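Local coordinates for Low molecular weight phosphotyrosine phosphatase family protein (Streptococcus pyogenes, PDB 5GOT), which acts as a low molecular weight protein tyrosine phosphatase, an enzyme that hydrolyses the phosphate ester of phosphotyrosine in proteins, at residues A[42-47]-A[62-68]; A[54-60]-A[122-127]; A[70-76]-A[93-97]; A[83-87]-A[105-109]. One frame throughout, in Å; residues are numbered along the deposited sequence.

Following the chain from the N terminus, contact 1 (42-47 with 62-68) closes first, bringing together the loops on either side of helix 49-57. Contact 2 opens inside the span closed by contact 1, at 54-60 on the end of helix 49-57, and closes only at 122-127, so the two cross; it joins that helix end to the start of helix 122-140, and Tyr62 of contact 1 packs on Leu55 and Lys56. Contacts 3 (70-76 with 93-97) and 4 (83-87 with 105-109) both fall within the span of contact 2 and cross each other. Contact 3 packs helix 73-78 against helix 87-96, while contact 4 pairs the strands flanking that second helix; Ile105 touches Phe76, Leu93 and Lys94.

Contact 1 of 4, residues A[42-47]-A[62-68]; sequences EHGNPI and YDITKCS
Two irregular loops running antiparallel meet through a pair of backbone hydrogen bonds around Ser68, without forming a regular strand. Gly44 N donates to Ser68 O (2.9 Å) and Ser68 N to Asn45 O (2.8 Å), with CA-CA distances of 4.7 Å for His43-Ser68 and 4.3 Å for Pro46-Cys67. A type II turn from Glu42 to Asn45 presents Gly44 N and Asn45 O; Gly44 sits at phi/psi 89/-17, where a side chain would collide with the preceding carbonyl. Ser68 (chi1 t) points toward the turn, its OG joined to Glu42 N through water 1 and bonded to Gly10 in the loop between strand 2-8 and helix 14-23, the middle of the CX5R phosphate-binding signature of this family. Lys66 NZ reaches Asn11 of the same loop. Water 2 bridges Ile47 N (2.7 Å) and Lys66 O (2.8 Å). Asp63 to Lys66 form a type I turn, with an Asx turn from Asp63 OD1 to Thr65 N (3.0 Å). Ile47 CD1 lies 3.8 Å from Tyr62 CD2, beside Phe20.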
loop_
_atom_site.group_PDB
_atom_site.type_symbol
_atom_site.label_atom_id
_atom_site.label_comp_id
_atom_site.label_asym_id
_atom_site.label_seq_id
_atom_site.Cartn_x
_atom_site.Cartn_y
_atom_site.Cartn_z
ATOM N N GLU A 42 13.386 -2.667 8.564
ATOM C CA GLU A 42 12.808 -1.615 9.391
ATOM C C GLU A 42 11.811 -2.184 10.390
ATOM O O GLU A 42 11.001 -1.431 10.946
ATOM C CB GLU A 42 12.132 -0.551 8.512
ATOM C CG GLU A 42 13.086 0.194 7.565
ATOM C CD GLU A 42 13.949 1.224 8.294
ATOM O OE1 GLU A 42 13.673 1.470 9.486
ATOM O OE2 GLU A 42 14.887 1.798 7.682
ATOM N N HIS A 43 11.850 -3.497 10.631
ATOM C CA HIS A 43 10.735 -4.160 11.297
ATOM C C HIS A 43 10.536 -3.615 12.704
ATOM O O HIS A 43 11.499 -3.409 13.453
ATOM C CB HIS A 43 10.948 -5.678 11.324
ATOM C CG HIS A 43 11.889 -6.144 12.392
ATOM N ND1 HIS A 43 11.492 -6.339 13.698
ATOM C CD2 HIS A 43 13.207 -6.452 12.347
ATOM C CE1 HIS A 43 12.527 -6.742 14.414
ATOM N NE2 HIS A 43 13.579 -6.823 13.618
ATOM N N GLY A 44 9.280 -3.351 13.051
ATOM C CA GLY A 44 8.939 -2.793 14.331
ATOM C C GLY A 44 8.936 -1.281 14.397
ATOM O O GLY A 44 8.338 -0.724 15.319
ATOM N N ASN A 45 9.569 -0.596 13.437
ATOM C CA ASN A 45 9.664 0.856 13.483
ATOM C C ASN A 45 8.363 1.506 13.016
ATOM O O ASN A 45 7.648 0.960 12.173
ATOM C CB ASN A 45 10.827 1.336 12.621
ATOM C CG ASN A 45 12.150 0.838 13.128
ATOM O OD1 ASN A 45 12.280 0.540 14.314
ATOM N ND2 ASN A 45 13.135 0.728 12.245
ATOM N N PRO A 46 8.018 2.665 13.561
ATOM C CA PRO A 46 6.750 3.296 13.191
ATOM C C PRO A 46 6.821 3.900 11.796
ATOM O O PRO A 46 7.861 3.913 11.130
ATOM C CB PRO A 46 6.569 4.370 14.267
ATOM C CG PRO A 46 7.954 4.681 14.705
ATOM C CD PRO A 46 8.719 3.404 14.628
ATOM N N ILE A 47 5.669 4.400 11.351
ATOM C CA ILE A 47 5.615 5.115 10.083
ATOM C C ILE A 47 6.655 6.221 10.089
ATOM O O ILE A 47 6.827 6.936 11.081
ATOM C CB ILE A 47 4.202 5.670 9.843
ATOM C CG1 ILE A 47 3.189 4.520 9.784
ATOM C CG2 ILE A 47 4.163 6.466 8.557
ATOM C CD1 ILE A 47 1.761 4.980 9.896
ATOM N N TYR A 62 -4.778 7.857 10.575
ATOM C CA TYR A 62 -3.962 6.656 10.530
ATOM C C TYR A 62 -3.770 6.124 11.938
ATOM O O TYR A 62 -3.980 6.829 12.929
ATOM C CB TYR A 62 -2.610 6.894 9.853
ATOM C CG TYR A 62 -1.656 7.832 10.560
ATOM C CD1 TYR A 62 -1.670 9.195 10.291
ATOM C CD2 TYR A 62 -0.718 7.351 11.477
ATOM C CE1 TYR A 62 -0.783 10.065 10.919
ATOM C CE2 TYR A 62 0.178 8.218 12.109
ATOM C CZ TYR A 62 0.135 9.571 11.824
ATOM O OH TYR A 62 1.010 10.442 12.436
ATOM N N ASP A 63 -3.360 4.860 12.003
ATOM C CA ASP A 63 -3.175 4.143 13.260
ATOM C C ASP A 63 -1.773 4.449 13.764
ATOM O O ASP A 63 -0.788 3.973 13.189
ATOM C CB ASP A 63 -3.379 2.642 13.044
ATOM C CG ASP A 63 -3.484 1.851 14.344
ATOM O OD1 ASP A 63 -3.041 2.337 15.411
ATOM O OD2 ASP A 63 -4.011 0.719 14.292
ATOM N N ILE A 64 -1.681 5.243 14.837
ATOM C CA ILE A 64 -0.376 5.607 15.381
ATOM C C ILE A 64 0.387 4.388 15.872
ATOM O O ILE A 64 1.613 4.438 16.019
ATOM C CB ILE A 64 -0.524 6.643 16.521
ATOM C CG1 ILE A 64 -1.298 6.045 17.704
ATOM C CG2 ILE A 64 -1.203 7.902 16.003
ATOM C CD1 ILE A 64 -1.203 6.872 18.980
ATOM N N THR A 65 -0.302 3.289 16.131
ATOM C CA THR A 65 0.377 2.070 16.546
ATOM C C THR A 65 0.998 1.303 15.382
ATOM O O THR A 65 1.677 0.300 15.626
ATOM C CB THR A 65 -0.598 1.161 17.305
ATOM O OG1 THR A 65 -1.614 0.678 16.412
ATOM C CG2 THR A 65 -1.261 1.936 18.438
ATOM N N LYS A 66 0.792 1.748 14.134
ATOM C CA LYS A 66 1.295 1.002 12.984
ATOM C C LYS A 66 2.818 0.952 13.000
ATOM O O LYS A 66 3.485 1.967 13.225
ATOM C CB LYS A 66 0.798 1.625 11.673
ATOM C CG LYS A 66 1.544 1.129 10.421
ATOM C CD LYS A 66 1.289 -0.344 10.104
ATOM C CE LYS A 66 2.062 -0.774 8.859
ATOM N NZ LYS A 66 2.121 -2.263 8.690
ATOM N N CYS A 67 3.357 -0.241 12.773
ATOM C CA CYS A 67 4.787 -0.499 12.711
ATOM C C CYS A 67 5.093 -1.351 11.484
ATOM O O CYS A 67 4.243 -2.096 10.991
ATOM C CB CYS A 67 5.287 -1.217 13.977
ATOM S SG CYS A 67 5.173 -0.203 15.507
ATOM N N SER A 68 6.329 -1.233 11.004
ATOM C CA SER A 68 6.788 -2.008 9.863
ATOM C C SER A 68 6.672 -3.495 10.160
ATOM O O SER A 68 7.128 -3.965 11.205
ATOM C CB SER A 68 8.231 -1.652 9.539
ATOM O OG SER A 68 8.739 -2.492 8.523
HETATM O O HOH W 1 10.826 -4.073 7.689
HETATM O O HOH W 2 3.446 4.725 12.927
#

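Contact 2 of 4, residues A[54-60]-A[122-127]; sequences ILKTYQI and FEETYQ
Ile54, in the last turn of helix 49-57, turns its side chain toward the first turn of helix 122-140; the CA atoms of Ile54 and Phe122 are 6.6 Å apart. Its chi1 of -97° lies between wells and sets CG1 3.6 Å from Phe122 CB and CG2 3.7 Å from Tyr126 CD1. Tyr58, the first residue to leave helical angles, stacks its ring (chi1 m) on that of Tyr126 (chi1 t) in an offset stack, centroids 4.0 Å apart and planes at 11°. Tyr58 OH donates to Glu123 OE1 (2.7 Å), while Gln127 NE2 holds Glu123 OE2 (2.6 Å). A Schellman motif ends the helix at Gln59, with positive phi (56/49), through Ile60 N to Leu55 O (2.8 Å) and Gln59 N to Lys56 O (2.9 Å). The chain thereby turns back, and Ile60 CD1 comes 3.6 Å from Tyr126 CE1, at the ring edge. Helix 14-23 lines the pair, with Met17 on Ile54 and Val21 on Ile60, while His48 meets the Phe122 ring.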
loop_
_atom_site.group_PDB
_atom_site.type_symbol
_atom_site.label_atom_id
_atom_site.label_comp_id
_atom_site.label_asym_id
_atom_site.label_seq_id
_atom_site.Cartn_x
_atom_site.Cartn_y
_atom_site.Cartn_z
ATOM N N ILE A 54 2.863 14.068 6.064
ATOM C CA ILE A 54 1.970 14.194 4.921
ATOM C C ILE A 54 0.537 13.871 5.320
ATOM O O ILE A 54 -0.398 14.609 4.982
ATOM C CB ILE A 54 2.459 13.300 3.766
ATOM C CG1 ILE A 54 3.263 14.151 2.796
ATOM C CG2 ILE A 54 1.305 12.607 3.079
ATOM C CD1 ILE A 54 2.458 15.272 2.162
ATOM N N LEU A 55 0.338 12.769 6.057
ATOM C CA LEU A 55 -1.020 12.348 6.388
ATOM C C LEU A 55 -1.698 13.358 7.309
ATOM O O LEU A 55 -2.894 13.642 7.160
ATOM C CB LEU A 55 -1.009 10.949 7.021
ATOM C CG LEU A 55 -0.508 9.744 6.194
ATOM C CD1 LEU A 55 -0.350 8.517 7.073
ATOM C CD2 LEU A 55 -1.415 9.420 5.007
ATOM N N LYS A 56 -0.950 13.916 8.266
ATOM C CA LYS A 56 -1.514 14.951 9.127
ATOM C C LYS A 56 -1.909 16.174 8.310
ATOM O O LYS A 56 -3.006 16.719 8.478
ATOM C CB LYS A 56 -0.516 15.335 10.220
ATOM C CG LYS A 56 -0.240 14.259 11.272
ATOM C CD LYS A 56 0.482 14.895 12.472
ATOM C CE LYS A 56 1.075 13.879 13.430
ATOM N NZ LYS A 56 2.548 14.066 13.603
ATOM N N THR A 57 -1.027 16.603 7.399
ATOM C CA THR A 57 -1.282 17.795 6.590
ATOM C C THR A 57 -2.581 17.672 5.809
ATOM O O THR A 57 -3.337 18.645 5.677
ATOM C CB THR A 57 -0.112 18.033 5.636
ATOM O OG1 THR A 57 1.054 18.365 6.388
ATOM C CG2 THR A 57 -0.418 19.158 4.658
ATOM N N TYR A 58 -2.862 16.487 5.275
ATOM C CA TYR A 58 -4.077 16.275 4.514
ATOM C C TYR A 58 -5.192 15.668 5.358
ATOM O O TYR A 58 -6.218 15.259 4.810
ATOM C CB TYR A 58 -3.768 15.419 3.281
ATOM C CG TYR A 58 -2.929 16.185 2.279
ATOM C CD1 TYR A 58 -3.518 17.090 1.407
ATOM C CD2 TYR A 58 -1.551 16.033 2.230
ATOM C CE1 TYR A 58 -2.759 17.810 0.497
ATOM C CE2 TYR A 58 -0.780 16.744 1.319
ATOM C CZ TYR A 58 -1.392 17.639 0.461
ATOM O OH TYR A 58 -0.650 18.360 -0.451
ATOM N N GLN A 59 -5.021 15.626 6.680
ATOM C CA GLN A 59 -6.068 15.172 7.596
ATOM C C GLN A 59 -6.541 13.767 7.227
ATOM O O GLN A 59 -7.738 13.494 7.102
ATOM C CB GLN A 59 -7.241 16.156 7.617
ATOM C CG GLN A 59 -6.847 17.602 7.873
ATOM C CD GLN A 59 -8.053 18.518 7.961
ATOM O OE1 GLN A 59 -8.302 19.327 7.064
ATOM N NE2 GLN A 59 -8.809 18.397 9.050
ATOM N N ILE A 60 -5.585 12.872 7.027
ATOM C CA ILE A 60 -5.875 11.480 6.721
ATOM C C ILE A 60 -5.605 10.678 7.984
ATOM O O ILE A 60 -4.461 10.591 8.447
ATOM C CB ILE A 60 -5.048 10.981 5.531
ATOM C CG1 ILE A 60 -5.420 11.803 4.300
ATOM C CG2 ILE A 60 -5.281 9.490 5.305
ATOM C CD1 ILE A 60 -5.055 11.180 3.020
ATOM N N PHE A 122 7.808 13.975 -0.122
ATOM C CA PHE A 122 6.615 13.238 0.281
ATOM C C PHE A 122 5.336 13.860 -0.264
ATOM O O PHE A 122 4.297 13.195 -0.276
ATOM C CB PHE A 122 6.551 13.130 1.802
ATOM C CG PHE A 122 7.587 12.206 2.367
ATOM C CD1 PHE A 122 8.886 12.646 2.567
ATOM C CD2 PHE A 122 7.271 10.884 2.658
ATOM C CE1 PHE A 122 9.849 11.785 3.080
ATOM C CE2 PHE A 122 8.230 10.020 3.164
ATOM C CZ PHE A 122 9.521 10.472 3.368
ATOM N N GLU A 123 5.392 15.115 -0.713
ATOM C CA GLU A 123 4.258 15.712 -1.410
ATOM C C GLU A 123 4.016 15.030 -2.752
ATOM O O GLU A 123 2.882 14.658 -3.070
ATOM C CB GLU A 123 4.500 17.208 -1.602
ATOM C CG GLU A 123 3.531 17.879 -2.562
ATOM C CD GLU A 123 2.123 17.958 -2.021
ATOM O OE1 GLU A 123 1.937 17.749 -0.808
ATOM O OE2 GLU A 123 1.199 18.236 -2.812
ATOM N N GLU A 124 5.072 14.875 -3.559
ATOM C CA GLU A 124 4.969 14.106 -4.798
ATOM C C GLU A 124 4.439 12.705 -4.525
ATOM O O GLU A 124 3.570 12.205 -5.251
ATOM C CB GLU A 124 6.329 14.027 -5.500
ATOM C CG GLU A 124 6.317 13.159 -6.791
ATOM C CD GLU A 124 7.662 13.127 -7.538
ATOM O OE1 GLU A 124 8.725 12.920 -6.902
ATOM O OE2 GLU A 124 7.656 13.306 -8.775
ATOM N N THR A 125 4.960 12.058 -3.475
ATOM C CA THR A 125 4.505 10.721 -3.102
ATOM C C THR A 125 3.016 10.723 -2.806
ATOM O O THR A 125 2.265 9.860 -3.284
ATOM C CB THR A 125 5.279 10.212 -1.875
ATOM O OG1 THR A 125 6.688 10.269 -2.125
ATOM C CG2 THR A 125 4.883 8.772 -1.543
ATOM N N TYR A 126 2.569 11.689 -2.008
ATOM C CA TYR A 126 1.162 11.735 -1.644
ATOM C C TYR A 126 0.288 11.886 -2.879
ATOM O O TYR A 126 -0.696 11.158 -3.042
ATOM C CB TYR A 126 0.900 12.872 -0.656
ATOM C CG TYR A 126 -0.572 13.079 -0.415
ATOM C CD1 TYR A 126 -1.282 12.228 0.410
ATOM C CD2 TYR A 126 -1.260 14.111 -1.045
ATOM C CE1 TYR A 126 -2.637 12.393 0.607
ATOM C CE2 TYR A 126 -2.619 14.284 -0.844
ATOM C CZ TYR A 126 -3.297 13.419 -0.019
ATOM O OH TYR A 126 -4.642 13.588 0.189
ATOM N N GLN A 127 0.634 12.825 -3.765
ATOM C CA GLN A 127 -0.204 13.058 -4.942
ATOM C C GLN A 127 -0.297 11.805 -5.808
ATOM O O GLN A 127 -1.373 11.477 -6.321
ATOM C CB GLN A 127 0.331 14.233 -5.766
ATOM C CG GLN A 127 0.390 15.578 -5.032
ATOM C CD GLN A 127 -0.973 16.051 -4.532
ATOM O OE1 GLN A 127 -2.022 15.652 -5.051
ATOM N NE2 GLN A 127 -0.963 16.912 -3.520
#

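Contact 3 of 4, residues A[70-76]-A[93-97]; sequences QITITDF and LKEMS
Segment 70-76 runs extended through Gln70 and Ile71, then enters helix 73-78 after Thr72, whereas 93-97 covers the C-terminal part of helix 87-96 and runs on to Ser97 (phi/psi -102/11). The backbones stay well apart, the closest CA atoms being those of Ile71 and Leu93 at 8.8 Å, so side chains fill the gap. Thr72 and Asp75 form a capping box: Asp75 N donates to Thr72 OG1 (3.3 Å) and Thr72 N to Asp75 OD2 (2.7 Å), an oxygen that also forms a salt bridge with Arg36. This start of the helix sets Phe76 (chi1 m) facing the other segment. Ser97 CB sits over one face of the Phe76 ring, 3.7 Å from its centroid and 13° off the normal, a CH-pi contact. Phe76 CZ is 3.7 Å from Leu93 CD2 and 3.9 Å from Met96 CG. Ile71, with both chi angles t, brings CD1 to 3.8 Å from Leu93 CD2 and CG2 to 3.7 Å from Met96 CE. Ile82 of strand 81-84 backs Ile71, Phe76 and Leu93, so the loop at Ile71 and both helices pack on the parallel sheet of this alpha/beta fold as well as on each other. Ser97 OG turns back to Leu93 O (2.8 Å); the contact rests on apolar and CH-pi packing, while polar groups bond within a segment or elsewhere in the chain, as to Arg36 and Thr38.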
loop_
_atom_site.group_PDB
_atom_site.type_symbol
_atom_site.label_atom_id
_atom_site.label_comp_id
_atom_site.label_asym_id
_atom_site.label_seq_id
_atom_site.Cartn_x
_atom_site.Cartn_y
_atom_site.Cartn_z
ATOM N N GLN A 70 7.042 -7.369 8.144
ATOM C CA GLN A 70 7.427 -8.092 6.942
ATOM C C GLN A 70 6.310 -9.043 6.528
ATOM O O GLN A 70 5.636 -9.639 7.377
ATOM C CB GLN A 70 8.730 -8.862 7.162
ATOM C CG GLN A 70 9.275 -9.519 5.894
ATOM C CD GLN A 70 10.642 -10.168 6.076
ATOM O OE1 GLN A 70 10.975 -10.686 7.149
ATOM N NE2 GLN A 70 11.438 -10.150 5.016
ATOM N N ILE A 71 6.090 -9.147 5.213
ATOM C CA ILE A 71 5.033 -10.007 4.688
ATOM C C ILE A 71 5.366 -11.465 4.984
ATOM O O ILE A 71 6.534 -11.876 4.949
ATOM C CB ILE A 71 4.843 -9.744 3.182
ATOM C CG1 ILE A 71 3.579 -10.449 2.670
ATOM C CG2 ILE A 71 6.067 -10.172 2.401
ATOM C CD1 ILE A 71 3.115 -9.970 1.302
ATOM N N THR A 72 4.342 -12.257 5.298
ATOM C CA THR A 72 4.522 -13.643 5.718
ATOM C C THR A 72 3.819 -14.599 4.765
ATOM O O THR A 72 2.978 -14.207 3.955
ATOM C CB THR A 72 3.991 -13.875 7.144
ATOM O OG1 THR A 72 2.568 -13.700 7.164
ATOM C CG2 THR A 72 4.651 -12.909 8.150
ATOM N N ILE A 73 4.153 -15.888 4.902
ATOM C CA ILE A 73 3.473 -16.916 4.116
ATOM C C ILE A 73 1.973 -16.848 4.352
ATOM O O ILE A 73 1.173 -17.000 3.418
ATOM C CB ILE A 73 4.031 -18.314 4.450
ATOM C CG1 ILE A 73 5.481 -18.437 3.981
ATOM C CG2 ILE A 73 3.173 -19.408 3.807
ATOM C CD1 ILE A 73 6.095 -19.807 4.261
ATOM N N THR A 74 1.564 -16.596 5.598
ATOM C CA THR A 74 0.142 -16.432 5.873
ATOM C C THR A 74 -0.452 -15.326 5.015
ATOM O O THR A 74 -1.565 -15.461 4.484
ATOM C CB THR A 74 -0.090 -16.113 7.350
ATOM O OG1 THR A 74 0.853 -16.829 8.160
ATOM C CG2 THR A 74 -1.503 -16.506 7.729
ATOM N N ASP A 75 0.282 -14.219 4.880
ATOM C CA ASP A 75 -0.216 -13.074 4.121
ATOM C C ASP A 75 -0.413 -13.425 2.656
ATOM O O ASP A 75 -1.430 -13.058 2.051
ATOM C CB ASP A 75 0.750 -11.901 4.252
ATOM C CG ASP A 75 0.895 -11.423 5.672
ATOM O OD1 ASP A 75 -0.118 -11.440 6.404
ATOM O OD2 ASP A 75 2.022 -11.013 6.038
ATOM N N PHE A 76 0.572 -14.099 2.050
ATOM C CA PHE A 76 0.431 -14.480 0.645
ATOM C C PHE A 76 -0.802 -15.346 0.417
ATOM O O PHE A 76 -1.391 -15.301 -0.668
ATOM C CB PHE A 76 1.673 -15.222 0.150
ATOM C CG PHE A 76 2.836 -14.336 -0.167
ATOM C CD1 PHE A 76 2.892 -13.646 -1.378
ATOM C CD2 PHE A 76 3.895 -14.219 0.718
ATOM C CE1 PHE A 76 3.986 -12.843 -1.685
ATOM C CE2 PHE A 76 4.988 -13.417 0.420
ATOM C CZ PHE A 76 5.034 -12.725 -0.787
ATOM N N LEU A 93 8.727 -9.603 -4.154
ATOM C CA LEU A 93 7.542 -10.325 -3.694
ATOM C C LEU A 93 7.408 -11.670 -4.387
ATOM O O LEU A 93 6.985 -12.654 -3.766
ATOM C CB LEU A 93 6.285 -9.492 -3.926
ATOM C CG LEU A 93 5.971 -8.443 -2.853
ATOM C CD1 LEU A 93 4.956 -7.436 -3.397
ATOM C CD2 LEU A 93 5.444 -9.116 -1.609
ATOM N N LYS A 94 7.758 -11.733 -5.675
ATOM C CA LYS A 94 7.600 -12.981 -6.412
ATOM C C LYS A 94 8.672 -13.999 -6.025
ATOM O O LYS A 94 8.366 -15.186 -5.859
ATOM C CB LYS A 94 7.608 -12.707 -7.917
ATOM C CG LYS A 94 6.320 -12.057 -8.433
ATOM C CD LYS A 94 6.437 -11.729 -9.907
ATOM C CE LYS A 94 5.195 -11.035 -10.437
ATOM N NZ LYS A 94 5.397 -10.576 -11.827
ATOM N N GLU A 95 9.923 -13.559 -5.847
ATOM C CA GLU A 95 10.982 -14.512 -5.508
ATOM C C GLU A 95 10.801 -15.055 -4.097
ATOM O O GLU A 95 10.897 -16.269 -3.873
ATOM C CB GLU A 95 12.374 -13.884 -5.647
ATOM C CG GLU A 95 12.585 -12.917 -6.808
ATOM C CD GLU A 95 12.412 -13.539 -8.195
ATOM O OE1 GLU A 95 12.121 -14.765 -8.331
ATOM O OE2 GLU A 95 12.582 -12.797 -9.203
ATOM N N MET A 96 10.525 -14.176 -3.129
ATOM C CA MET A 96 10.395 -14.643 -1.753
ATOM C C MET A 96 9.227 -15.604 -1.581
ATOM O O MET A 96 9.237 -16.410 -0.643
ATOM C CB MET A 96 10.272 -13.454 -0.790
ATOM C CG MET A 96 8.981 -12.659 -0.865
ATOM S SD MET A 96 9.082 -11.161 0.148
ATOM C CE MET A 96 9.304 -11.869 1.799
ATOM N N SER A 97 8.241 -15.573 -2.480
ATOM C CA SER A 97 7.150 -16.541 -2.459
ATOM C C SER A 97 7.303 -17.637 -3.515
ATOM O O SER A 97 6.349 -18.389 -3.744
ATOM C CB SER A 97 5.803 -15.832 -2.639
ATOM O OG SER A 97 5.729 -15.202 -3.906
#

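Contact 4 of 4, residues A[83-87]-A[105-109]; sequences IGMDS and IYLFR
Met85 lays its methyl over one face of the Phe108 ring: CE is 3.7 Å from the ring centroid and 14° off the normal, a CH-pi contact, and SD stands obliquely 4.3 Å from that centroid, a Met-aromatic contact. All three chi angles of Met85 are m, which curls the side chain back over the ring although its CB points away, while Phe108 takes chi1 t. Just before this pair in sequence, two parallel strands run in register, Ile83 beside Tyr106 (CA-CA 4.6 Å) and Gly84 beside Leu107 (5.1 Å). Gly84 carries both backbone bonds, its N donating to Tyr106 O (2.8 Å) and its O accepting from Phe108 N (2.8 Å). The strands belong to a beta-alpha-beta crossover through helix 87-96, with 105-107 at the edge of the four-stranded parallel sheet. Ile83 and Tyr106 share one face, where Ile83 CG1 is 4.2 Å from Tyr106 CB and Trp136 of helix 122-140 covers both; Ile83 CG2 also reaches Phe108 CB at 3.8 Å. Leu107 (chi1 t) points to the other face and puts CD1 3.4 Å from Asp86 C, where the chain turns into helix 87-96. Asp86 caps that helix and forms a salt bridge with Arg14, the arginine of the family's CX5R signature. Main-chain hydrogen bonds thus fix the strand register, while apolar and CH-pi packing joins the chain just past the strands' C-terminal ends.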
loop_
_atom_site.group_PDB
_atom_site.type_symbol
_atom_site.label_atom_id
_atom_site.label_comp_id
_atom_site.label_asym_id
_atom_site.label_seq_id
_atom_site.Cartn_x
_atom_site.Cartn_y
_atom_site.Cartn_z
ATOM N N ILE A 83 0.077 -5.500 -3.600
ATOM C CA ILE A 83 0.357 -4.431 -4.546
ATOM C C ILE A 83 1.688 -3.803 -4.143
ATOM O O ILE A 83 1.786 -3.172 -3.090
ATOM C CB ILE A 83 -0.781 -3.396 -4.573
ATOM C CG1 ILE A 83 -2.115 -4.078 -4.913
ATOM C CG2 ILE A 83 -0.482 -2.270 -5.550
ATOM C CD1 ILE A 83 -3.321 -3.170 -4.857
ATOM N N GLY A 84 2.714 -4.005 -4.965
ATOM C CA GLY A 84 4.027 -3.463 -4.672
ATOM C C GLY A 84 4.150 -2.039 -5.194
ATOM O O GLY A 84 3.600 -1.689 -6.235
ATOM N N MET A 85 4.872 -1.202 -4.436
ATOM C CA MET A 85 4.901 0.219 -4.757
ATOM C C MET A 85 5.823 0.548 -5.927
ATOM O O MET A 85 5.615 1.577 -6.585
ATOM C CB MET A 85 5.272 1.031 -3.501
ATOM C CG MET A 85 4.275 0.844 -2.345
ATOM S SD MET A 85 2.512 1.083 -2.790
ATOM C CE MET A 85 2.507 2.851 -3.160
ATOM N N ASP A 86 6.826 -0.286 -6.212
ATOM C CA ASP A 86 7.623 -0.143 -7.427
ATOM C C ASP A 86 8.033 -1.533 -7.901
ATOM O O ASP A 86 7.772 -2.539 -7.238
ATOM C CB ASP A 86 8.843 0.793 -7.229
ATOM C CG ASP A 86 9.930 0.218 -6.285
ATOM O OD1 ASP A 86 10.078 -1.014 -6.151
ATOM O OD2 ASP A 86 10.680 1.032 -5.692
ATOM N N SER A 87 8.693 -1.579 -9.064
ATOM C CA SER A 87 8.983 -2.861 -9.699
ATOM C C SER A 87 9.934 -3.706 -8.864
ATOM O O SER A 87 9.881 -4.939 -8.933
ATOM C CB SER A 87 9.562 -2.642 -11.096
ATOM O OG SER A 87 10.824 -2.013 -11.014
ATOM N N ILE A 105 -0.113 -10.569 -7.411
ATOM C CA ILE A 105 0.901 -9.532 -7.212
ATOM C C ILE A 105 0.822 -8.509 -8.341
ATOM O O ILE A 105 0.879 -8.864 -9.528
ATOM C CB ILE A 105 2.298 -10.158 -7.095
ATOM C CG1 ILE A 105 2.319 -11.096 -5.865
ATOM C CG2 ILE A 105 3.368 -9.089 -6.969
ATOM C CD1 ILE A 105 3.617 -11.870 -5.671
ATOM N N TYR A 106 0.696 -7.230 -7.962
ATOM C CA TYR A 106 0.456 -6.118 -8.871
ATOM C C TYR A 106 1.437 -4.984 -8.601
ATOM O O TYR A 106 1.922 -4.809 -7.482
ATOM C CB TYR A 106 -0.960 -5.528 -8.714
ATOM C CG TYR A 106 -2.128 -6.471 -8.981
ATOM C CD1 TYR A 106 -2.514 -7.412 -8.032
ATOM C CD2 TYR A 106 -2.875 -6.377 -10.156
ATOM C CE1 TYR A 106 -3.589 -8.261 -8.254
ATOM C CE2 TYR A 106 -3.965 -7.230 -10.389
ATOM C CZ TYR A 106 -4.313 -8.159 -9.424
ATOM O OH TYR A 106 -5.383 -9.016 -9.607
ATOM N N LEU A 107 1.693 -4.191 -9.632
ATOM C CA LEU A 107 2.413 -2.935 -9.485
ATOM C C LEU A 107 1.421 -1.818 -9.173
ATOM O O LEU A 107 0.409 -1.671 -9.864
ATOM C CB LEU A 107 3.194 -2.615 -10.759
ATOM C CG LEU A 107 4.023 -1.327 -10.719
ATOM C CD1 LEU A 107 5.113 -1.434 -9.669
ATOM C CD2 LEU A 107 4.634 -1.072 -12.094
ATOM N N PHE A 108 1.732 -1.014 -8.148
ATOM C CA PHE A 108 0.816 0.038 -7.711
ATOM C C PHE A 108 0.407 0.975 -8.846
ATOM O O PHE A 108 -0.768 1.345 -8.950
ATOM C CB PHE A 108 1.442 0.846 -6.567
ATOM C CG PHE A 108 0.547 1.925 -6.039
ATOM C CD1 PHE A 108 -0.421 1.633 -5.087
ATOM C CD2 PHE A 108 0.691 3.242 -6.471
ATOM C CE1 PHE A 108 -1.252 2.627 -4.589
ATOM C CE2 PHE A 108 -0.127 4.239 -5.977
ATOM C CZ PHE A 108 -1.110 3.930 -5.038
ATOM N N ARG A 109 1.360 1.396 -9.677
ATOM C CA ARG A 109 1.045 2.244 -10.813
ATOM C C ARG A 109 2.136 2.067 -11.858
ATOM O O ARG A 109 3.313 1.933 -11.520
ATOM C CB ARG A 109 0.906 3.725 -10.403
ATOM C CG ARG A 109 2.216 4.413 -10.051
ATOM C CD ARG A 109 2.001 5.886 -9.633
ATOM N NE ARG A 109 1.399 6.707 -10.683
ATOM C CZ ARG A 109 2.089 7.341 -11.630
ATOM N NH1 ARG A 109 3.410 7.238 -11.673
ATOM N NH2 ARG A 109 1.460 8.072 -12.543
#